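PDB 6UTC: transcriptional activator ToxR from Vibrio vulnificus, which probably senses conditions in the periplasm and interacts there with ToxS and bile salts, and activates transcription as a membrane-anchored DNA-binding protein. Local coordinates for residues Arg17-Val22 and Ala38-Ile43; Val25-Pro30 and Gln45-Tyr50. All coordinates share one frame; numbering follows the deposited sequence.

Interaction 1. Residues Arg17-Val22 and Ala38-Ile43. With SO4 (sulfate ion), chain B.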
ATOM      1  N   ARG A  17      -7.103   9.888   5.598  1.00 12.92           N
ATOM      2  CA  ARG A  17      -6.681  10.961   4.715  1.00 13.64           C
ATOM      3  C   ARG A  17      -5.908  10.361   3.549  1.00 13.84           C
ATOM      4  O   ARG A  17      -5.270   9.307   3.682  1.00 13.98           O
ATOM      5  CB  ARG A  17      -5.829  12.006   5.448  1.00 14.85           C
ATOM      6  CG  ARG A  17      -4.565  11.488   6.134  1.00 14.23           C
ATOM      7  CD  ARG A  17      -3.891  12.609   6.943  1.00 15.91           C
ATOM      8  NE  ARG A  17      -2.750  12.112   7.720  1.00 18.75           N
ATOM      9  CZ  ARG A  17      -1.518  12.018   7.237  1.00 16.88           C
ATOM     10  NH1 ARG A  17      -1.288  12.354   5.977  1.00 17.51           N
ATOM     11  NH2 ARG A  17      -0.520  11.550   7.982  1.00 16.11           N
ATOM     12  N   LEU A  18      -5.986  11.026   2.393  1.00 14.34           N
ATOM     13  CA  LEU A  18      -5.380  10.533   1.158  1.00 14.15           C
ATOM     14  C   LEU A  18      -3.950  11.037   1.034  1.00 16.66           C
ATOM     15  O   LEU A  18      -3.727  12.222   0.765  1.00 19.47           O
ATOM     16  CB  LEU A  18      -6.196  10.987  -0.047  1.00 18.80           C
ATOM     17  CG  LEU A  18      -5.713  10.537  -1.430  1.00 17.64           C
ATOM     18  CD1 LEU A  18      -5.816   9.049  -1.614  1.00 20.18           C
ATOM     19  CD2 LEU A  18      -6.515  11.268  -2.504  1.00 22.00           C
ATOM     20  N   LEU A  19      -2.983  10.130   1.197  1.00 15.53           N
ATOM     21  CA  LEU A  19      -1.592  10.479   0.936  1.00 17.08           C
ATOM     22  C   LEU A  19      -1.355  10.754  -0.537  1.00 18.42           C
ATOM     23  O   LEU A  19      -0.662  11.714  -0.893  1.00 21.86           O
ATOM     24  CB  LEU A  19      -0.682   9.352   1.396  1.00 20.25           C
ATOM     25  CG  LEU A  19      -0.667   9.106   2.890  1.00 19.60           C
ATOM     26  CD1 LEU A  19       0.297   7.984   3.230  1.00 21.69           C
ATOM     27  CD2 LEU A  19      -0.260  10.374   3.619  1.00 25.26           C
ATOM     28  N   GLU A  20      -1.908   9.922  -1.407  1.00 17.74           N
ATOM     29  CA  GLU A  20      -1.685  10.066  -2.833  1.00 17.33           C
ATOM     30  C   GLU A  20      -2.577   9.067  -3.540  1.00 17.29           C
ATOM     31  O   GLU A  20      -2.806   7.971  -3.028  1.00 17.47           O
ATOM     32  CB  GLU A  20      -0.218   9.769  -3.173  1.00 21.04           C
ATOM     33  CG  GLU A  20       0.162  10.036  -4.613  1.00 23.36           C
ATOM     34  CD  GLU A  20       1.660  10.073  -4.801  1.00 21.01           C
ATOM     35  OE1 GLU A  20       2.333  10.797  -4.039  1.00 22.65           O
ATOM     36  OE2 GLU A  20       2.152   9.357  -5.699  1.00 22.39           O
ATOM     37  N   ASN A  21      -3.080   9.448  -4.704  1.00 19.65           N
ATOM     38  CA  ASN A  21      -3.675   8.489  -5.616  1.00 20.55           C
ATOM     39  C   ASN A  21      -2.571   8.012  -6.551  1.00 19.76           C
ATOM     40  O   ASN A  21      -1.997   8.814  -7.301  1.00 24.03           O
ATOM     41  CB  ASN A  21      -4.810   9.134  -6.411  1.00 22.85           C
ATOM     42  CG  ASN A  21      -5.628   8.121  -7.155  1.00 29.02           C
ATOM     43  OD1 ASN A  21      -5.128   7.447  -8.055  1.00 27.91           O
ATOM     44  ND2 ASN A  21      -6.897   7.993  -6.783  1.00 33.42           N
ATOM     45  N   VAL A  22      -2.239   6.729  -6.475  1.00 17.60           N
ATOM     46  CA  VAL A  22      -1.159   6.149  -7.269  1.00 19.10           C
ATOM     47  C   VAL A  22      -1.808   5.245  -8.312  1.00 19.42           C
ATOM     48  O   VAL A  22      -2.205   4.117  -8.004  1.00 20.48           O
ATOM     49  CB  VAL A  22      -0.163   5.378  -6.398  1.00 17.28           C
ATOM     50  CG1 VAL A  22       0.949   4.808  -7.261  1.00 21.01           C
ATOM     51  CG2 VAL A  22       0.421   6.277  -5.323  1.00 20.12           C
ATOM     52  N   ALA A  38       8.096  10.332   3.656  1.00 20.44           N
ATOM     53  CA  ALA A  38       9.395   9.736   3.355  1.00 22.78           C
ATOM     54  C   ALA A  38       9.280   8.340   2.746  1.00 20.30           C
ATOM     55  O   ALA A  38      10.214   7.881   2.078  1.00 21.91           O
ATOM     56  CB  ALA A  38      10.257   9.669   4.614  1.00 24.03           C
ATOM     57  N   TRP A  39       8.176   7.649   2.976  1.00 17.22           N
ATOM     58  CA  TRP A  39       7.985   6.315   2.429  1.00 16.13           C
ATOM     59  C   TRP A  39       7.404   6.322   1.029  1.00 15.60           C
ATOM     60  O   TRP A  39       7.280   5.255   0.429  1.00 13.84           O
ATOM     61  CB  TRP A  39       7.046   5.517   3.336  1.00 15.32           C
ATOM     62  CG  TRP A  39       7.670   5.095   4.627  1.00 14.34           C
ATOM     63  CD1 TRP A  39       7.673   5.787   5.813  1.00 13.99           C
ATOM     64  CD2 TRP A  39       8.366   3.874   4.874  1.00 13.47           C
ATOM     65  NE1 TRP A  39       8.341   5.065   6.775  1.00 15.39           N
ATOM     66  CE2 TRP A  39       8.762   3.879   6.228  1.00 15.12           C
ATOM     67  CE3 TRP A  39       8.687   2.767   4.084  1.00 14.82           C
ATOM     68  CZ2 TRP A  39       9.469   2.831   6.804  1.00 16.54           C
ATOM     69  CZ3 TRP A  39       9.394   1.717   4.658  1.00 16.57           C
ATOM     70  CH2 TRP A  39       9.769   1.758   6.009  1.00 17.03           C
ATOM     71  N   MET A  40       7.048   7.484   0.487  1.00 15.07           N
ATOM     72  CA  MET A  40       6.302   7.477  -0.767  1.00 17.14           C
ATOM     73  C   MET A  40       7.018   6.796  -1.926  1.00 15.56           C
ATOM     74  O   MET A  40       6.348   6.057  -2.657  1.00 14.29           O
ATOM     75  CB  MET A  40       5.746   8.863  -1.124  1.00 18.96           C
ATOM     76  CG  MET A  40       4.532   9.293  -0.285  1.00 23.99           C
ATOM     77  SD  MET A  40       3.119   8.140  -0.258  1.00 23.93           S
ATOM     78  CE  MET A  40       2.829   7.840  -1.999  1.00 26.50           C
ATOM     79  N   PRO A  41       8.323   6.980  -2.161  1.00 15.52           N
ATOM     80  CA  PRO A  41       8.937   6.254  -3.280  1.00 14.92           C
ATOM     81  C   PRO A  41       8.834   4.750  -3.128  1.00 13.17           C
ATOM     82  O   PRO A  41       8.598   4.045  -4.120  1.00 12.85           O
ATOM     83  CB  PRO A  41      10.383   6.767  -3.278  1.00 16.77           C
ATOM     84  CG  PRO A  41      10.279   8.113  -2.693  1.00 19.74           C
ATOM     85  CD  PRO A  41       9.249   7.981  -1.602  1.00 17.85           C
ATOM     86  N   SER A  42       8.974   4.240  -1.898  1.00 13.78           N
ATOM     87  CA  SER A  42       8.801   2.812  -1.659  1.00 13.96           C
ATOM     88  C   SER A  42       7.360   2.391  -1.867  1.00 12.92           C
ATOM     89  O   SER A  42       7.103   1.346  -2.468  1.00 13.18           O
ATOM     90  CB  SER A  42       9.197   2.450  -0.233  1.00 15.06           C
ATOM     91  OG  SER A  42      10.561   2.735   0.005  1.00 19.59           O
ATOM     92  N   ILE A  43       6.412   3.178  -1.348  1.00 12.11           N
ATOM     93  CA  ILE A  43       5.003   2.845  -1.529  1.00 12.19           C
ATOM     94  C   ILE A  43       4.654   2.806  -3.007  1.00 13.17           C
ATOM     95  O   ILE A  43       3.955   1.900  -3.466  1.00 13.42           O
ATOM     96  CB  ILE A  43       4.101   3.819  -0.747  1.00 12.94           C
ATOM     97  CG1 ILE A  43       4.294   3.660   0.763  1.00 13.89           C
ATOM     98  CG2 ILE A  43       2.636   3.571  -1.102  1.00 15.62           C
ATOM     99  CD1 ILE A  43       3.624   4.765   1.560  1.00 14.88           C
TER
HETATM  100  S   SO4 B 301       2.123  13.066   5.543  1.00 21.94           S
HETATM  101  O1  SO4 B 301       1.966  14.074   6.589  1.00 28.16           O
HETATM  102  O2  SO4 B 301       1.679  11.767   6.037  1.00 20.42           O
HETATM  103  O3  SO4 B 301       3.550  12.969   5.216  1.00 24.37           O
HETATM  104  O4  SO4 B 301       1.352  13.469   4.373  1.00 26.44           O
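Met40, in the first turn of helix 40-52, carries most of this contact with Arg17-Val22. Its side chain bends at chi2 (-54°) and again at chi3 (-51°). These bends place SD beside Leu19, 4.3 Å from Leu19 CB, and turn the methyl toward Glu20. Met40 CE lies 3.6 Å from Glu20 OE1 and 3.8 Å from Glu20 CB. The extended Glu20 chain passes the methionine at a slant, and its OE1 makes a salt bridge with Arg44. Val22 CG2 reaches the same methyl more loosely. One turn further on, Ile43 points its CB the same way but stays beyond contact. Leu19 and Glu20 form a classic beta bulge against Val27, and both point their CB atoms at the helix. Beside Leu19, a sulfate ion, probably from the crystallisation liquor, sits at the edge of the Arg17 guanidinium. Arg17 NH1 and NH2 both donate to sulfate O2, at 3.0 and 2.9 Å. Leu36 N and Gln37 N hold the ion from the loop before the helix. The contact is therefore mostly van der Waals: the Met40 methyl lies against the carboxylate and stem of Glu20, whose charge is met by Arg44, while Arg17 is paired with the sulfate.

Interaction 2. Residues Val25-Pro30 and Gln45-Tyr50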
ATOM      1  N   VAL A  25      -5.095   3.735  -7.386  1.00 19.33           N
ATOM      2  CA  VAL A  25      -5.130   3.145  -6.054  1.00 17.87           C
ATOM      3  C   VAL A  25      -5.014   4.284  -5.052  1.00 19.06           C
ATOM      4  O   VAL A  25      -4.051   5.061  -5.091  1.00 17.52           O
ATOM      5  CB  VAL A  25      -3.998   2.122  -5.860  1.00 18.68           C
ATOM      6  CG1 VAL A  25      -4.069   1.513  -4.460  1.00 20.00           C
ATOM      7  CG2 VAL A  25      -4.062   1.032  -6.928  1.00 19.15           C
ATOM      8  N   GLU A  26      -5.994   4.400  -4.159  1.00 16.85           N
ATOM      9  CA  GLU A  26      -5.930   5.415  -3.115  1.00 16.92           C
ATOM     10  C   GLU A  26      -4.967   4.940  -2.045  1.00 14.46           C
ATOM     11  O   GLU A  26      -5.218   3.918  -1.404  1.00 16.15           O
ATOM     12  CB  GLU A  26      -7.299   5.595  -2.474  1.00 18.00           C
ATOM     13  CG  GLU A  26      -8.356   6.129  -3.389  1.00 22.88           C
ATOM     14  CD  GLU A  26      -9.681   6.259  -2.672  1.00 31.17           C
ATOM     15  OE1 GLU A  26      -9.762   7.070  -1.725  1.00 33.57           O
ATOM     16  OE2 GLU A  26     -10.629   5.537  -3.036  1.00 35.79           O
ATOM     17  N   VAL A  27      -3.890   5.683  -1.825  1.00 13.23           N
ATOM     18  CA  VAL A  27      -2.994   5.412  -0.707  1.00 14.11           C
ATOM     19  C   VAL A  27      -3.477   6.254   0.462  1.00 13.58           C
ATOM     20  O   VAL A  27      -3.395   7.480   0.422  1.00 13.72           O
ATOM     21  CB  VAL A  27      -1.534   5.712  -1.054  1.00 15.45           C
ATOM     22  CG1 VAL A  27      -0.647   5.412   0.145  1.00 17.44           C
ATOM     23  CG2 VAL A  27      -1.108   4.902  -2.274  1.00 16.74           C
ATOM     24  N   LEU A  28      -3.971   5.587   1.493  1.00 12.51           N
ATOM     25  CA  LEU A  28      -4.647   6.217   2.617  1.00 12.83           C
ATOM     26  C   LEU A  28      -3.897   5.934   3.903  1.00 12.68           C
ATOM     27  O   LEU A  28      -3.187   4.931   4.013  1.00 14.03           O
ATOM     28  CB  LEU A  28      -6.051   5.641   2.780  1.00 14.03           C
ATOM     29  CG  LEU A  28      -6.991   5.786   1.593  1.00 14.23           C
ATOM     30  CD1 LEU A  28      -8.220   4.910   1.804  1.00 16.79           C
ATOM     31  CD2 LEU A  28      -7.391   7.241   1.425  1.00 15.78           C
ATOM     32  N   THR A  29      -4.066   6.820   4.881  1.00 12.35           N
ATOM     33  CA  THR A  29      -3.564   6.573   6.224  1.00 12.92           C
ATOM     34  C   THR A  29      -4.585   7.144   7.195  1.00 12.43           C
ATOM     35  O   THR A  29      -5.331   8.056   6.827  1.00 13.23           O
ATOM     36  CB  THR A  29      -2.160   7.180   6.422  1.00 14.31           C
ATOM     37  OG1 THR A  29      -1.566   6.681   7.622  1.00 14.10           O
ATOM     38  CG2 THR A  29      -2.184   8.690   6.495  1.00 12.70           C
ATOM     39  N   PRO A  30      -4.680   6.616   8.414  1.00 13.47           N
ATOM     40  CA  PRO A  30      -5.619   7.200   9.375  1.00 14.45           C
ATOM     41  C   PRO A  30      -5.378   8.699   9.533  1.00 13.78           C
ATOM     42  O   PRO A  30      -4.248   9.184   9.439  1.00 13.96           O
ATOM     43  CB  PRO A  30      -5.329   6.428  10.670  1.00 15.07           C
ATOM     44  CG  PRO A  30      -4.832   5.099  10.186  1.00 15.42           C
ATOM     45  CD  PRO A  30      -3.992   5.437   8.973  1.00 14.10           C
ATOM     46  N   GLN A  45       6.583   2.172  -5.571  1.00 12.94           N
ATOM     47  CA  GLN A  45       7.131   0.970  -6.182  1.00 12.96           C
ATOM     48  C   GLN A  45       6.312  -0.249  -5.803  1.00 14.58           C
ATOM     49  O   GLN A  45       6.033  -1.108  -6.647  1.00 15.94           O
ATOM     50  CB  GLN A  45       8.590   0.778  -5.779  1.00 13.61           C
ATOM     51  CG  GLN A  45       9.222  -0.489  -6.369  1.00 13.59           C
ATOM     52  CD  GLN A  45       9.511  -0.368  -7.856  1.00 18.61           C
ATOM     53  OE1 GLN A  45       9.117   0.606  -8.509  1.00 21.43           O
ATOM     54  NE2 GLN A  45      10.212  -1.355  -8.401  1.00 18.54           N
ATOM     55  N   CYS A  46       5.907  -0.334  -4.538  1.00 13.86           N
ATOM     56  CA  CYS A  46       5.105  -1.462  -4.079  1.00 13.85           C
ATOM     57  C   CYS A  46       3.774  -1.529  -4.820  1.00 14.93           C
ATOM     58  O   CYS A  46       3.368  -2.593  -5.294  1.00 15.78           O
ATOM     59  CB  CYS A  46       4.893  -1.352  -2.572  1.00 13.88           C
ATOM     60  SG  CYS A  46       4.254  -2.863  -1.807  1.00 16.77           S
ATOM     61  N   VAL A  47       3.096  -0.391  -4.957  1.00 14.23           N
ATOM     62  CA  VAL A  47       1.839  -0.362  -5.700  1.00 14.42           C
ATOM     63  C   VAL A  47       2.068  -0.755  -7.154  1.00 17.91           C
ATOM     64  O   VAL A  47       1.283  -1.514  -7.738  1.00 19.91           O
ATOM     65  CB  VAL A  47       1.176   1.016  -5.551  1.00 15.69           C
ATOM     66  CG1 VAL A  47      -0.060   1.141  -6.457  1.00 19.79           C
ATOM     67  CG2 VAL A  47       0.814   1.261  -4.077  1.00 16.94           C
ATOM     68  N   ASN A  48       3.155  -0.257  -7.757  1.00 18.65           N
ATOM     69  CA  ASN A  48       3.510  -0.645  -9.127  1.00 20.34           C
ATOM     70  C   ASN A  48       3.644  -2.159  -9.258  1.00 24.69           C
ATOM     71  O   ASN A  48       3.082  -2.770 -10.176  1.00 23.05           O
ATOM     72  CB  ASN A  48       4.834   0.033  -9.502  1.00 19.13           C
ATOM     73  CG  ASN A  48       5.417  -0.462 -10.836  1.00 25.51           C
ATOM     74  OD1 ASN A  48       5.983  -1.558 -10.924  1.00 30.61           O
ATOM     75  ND2 ASN A  48       5.302   0.362 -11.862  1.00 27.09           N
ATOM     76  N   LYS A  49       4.403  -2.782  -8.359  1.00 19.89           N
ATOM     77  CA  LYS A  49       4.641  -4.216  -8.467  1.00 20.50           C
ATOM     78  C   LYS A  49       3.379  -5.009  -8.151  1.00 23.94           C
ATOM     79  O   LYS A  49       3.123  -6.052  -8.767  1.00 22.95           O
ATOM     80  CB  LYS A  49       5.789  -4.640  -7.555  1.00 21.59           C
ATOM     81  CG  LYS A  49       7.070  -3.863  -7.773  1.00 24.01           C
ATOM     82  CD  LYS A  49       7.448  -3.746  -9.233  1.00 37.56           C
ATOM     83  CE  LYS A  49       7.955  -5.053  -9.787  1.00 32.49           C
ATOM     84  NZ  LYS A  49       8.491  -4.868 -11.172  1.00 38.39           N
ATOM     85  N   TYR A  50       2.569  -4.520  -7.210  1.00 20.81           N
ATOM     86  CA  TYR A  50       1.346  -5.228  -6.862  1.00 20.35           C
ATOM     87  C   TYR A  50       0.381  -5.225  -8.028  1.00 21.65           C
ATOM     88  O   TYR A  50      -0.306  -6.223  -8.281  1.00 21.77           O
ATOM     89  CB  TYR A  50       0.726  -4.568  -5.642  1.00 18.64           C
ATOM     90  CG  TYR A  50      -0.382  -5.367  -4.998  1.00 15.79           C
ATOM     91  CD1 TYR A  50      -0.089  -6.370  -4.090  1.00 20.25           C
ATOM     92  CD2 TYR A  50      -1.711  -5.105  -5.279  1.00 14.96           C
ATOM     93  CE1 TYR A  50      -1.088  -7.105  -3.480  1.00 17.60           C
ATOM     94  CE2 TYR A  50      -2.725  -5.836  -4.668  1.00 16.17           C
ATOM     95  CZ  TYR A  50      -2.397  -6.830  -3.768  1.00 17.31           C
ATOM     96  OH  TYR A  50      -3.382  -7.570  -3.141  1.00 18.93           O
TER
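Val47 lays its two methyls against Val25 and Val27 of strand 25-30. The closest meeting is with Val25, and these two side chains reach toward each other tip to tip. Val47 CG1 is 4.0 Å from Val25 CG2 and 4.1 Å from Val25 CB. On Val47, CG1 stands anti to the backbone N (chi1 173°), which leaves CG2 as the branch that approaches Val27. There the contact is looser, with Val27 CG2 4.5 Å from Val47 CG2. Val25 and Val27 are two residues apart on the strand, so both project from the same face toward the helix. The CA atoms of Val25 and Val47 come within 7.8 Å of each other. All three valines are buried. Val25 also packs on Pro60, Val27 on Val63, and Val47 on Tyr77, so the contact belongs to a wider core between helix and sheet. It joins the first strand and the helix of a beta-alpha-beta unit that ends in the parallel strand 62-67. Next to Val47 in the helix, Cys46 forms the disulfide with Cys103, which ties helix 40-52 to the C-terminal end of the chain. Tyr50, one turn on, stacks on Tyr77 and hydrogen-bonds to His79 through its OH. Between strand and helix themselves only branched aliphatic groups meet, so this contact rests on shape and burial rather than on directional bonds.

Interactions 1 and 2 bring two neighbouring antiparallel strands, 16-22 and 25-30, against successive parts of one helix, 40-52. Their centres are about 7 Å apart. The strands are joined directly: Glu20 O lies 2.8 Å from Val27 N and Arg17 N lies 2.8 Å from Thr29 O, both probable hydrogen bonds. Val22 also touches Val27, which connects the apolar sides of the two contacts. Interaction 1 lies at the edge strand and is partly buried, with the sulfate beside it. Interaction 2 is nearer the centre of the domain and includes Cys46 of the disulfide. Along the chain their segments alternate, and both contacts set helix 40-52 against the sheet.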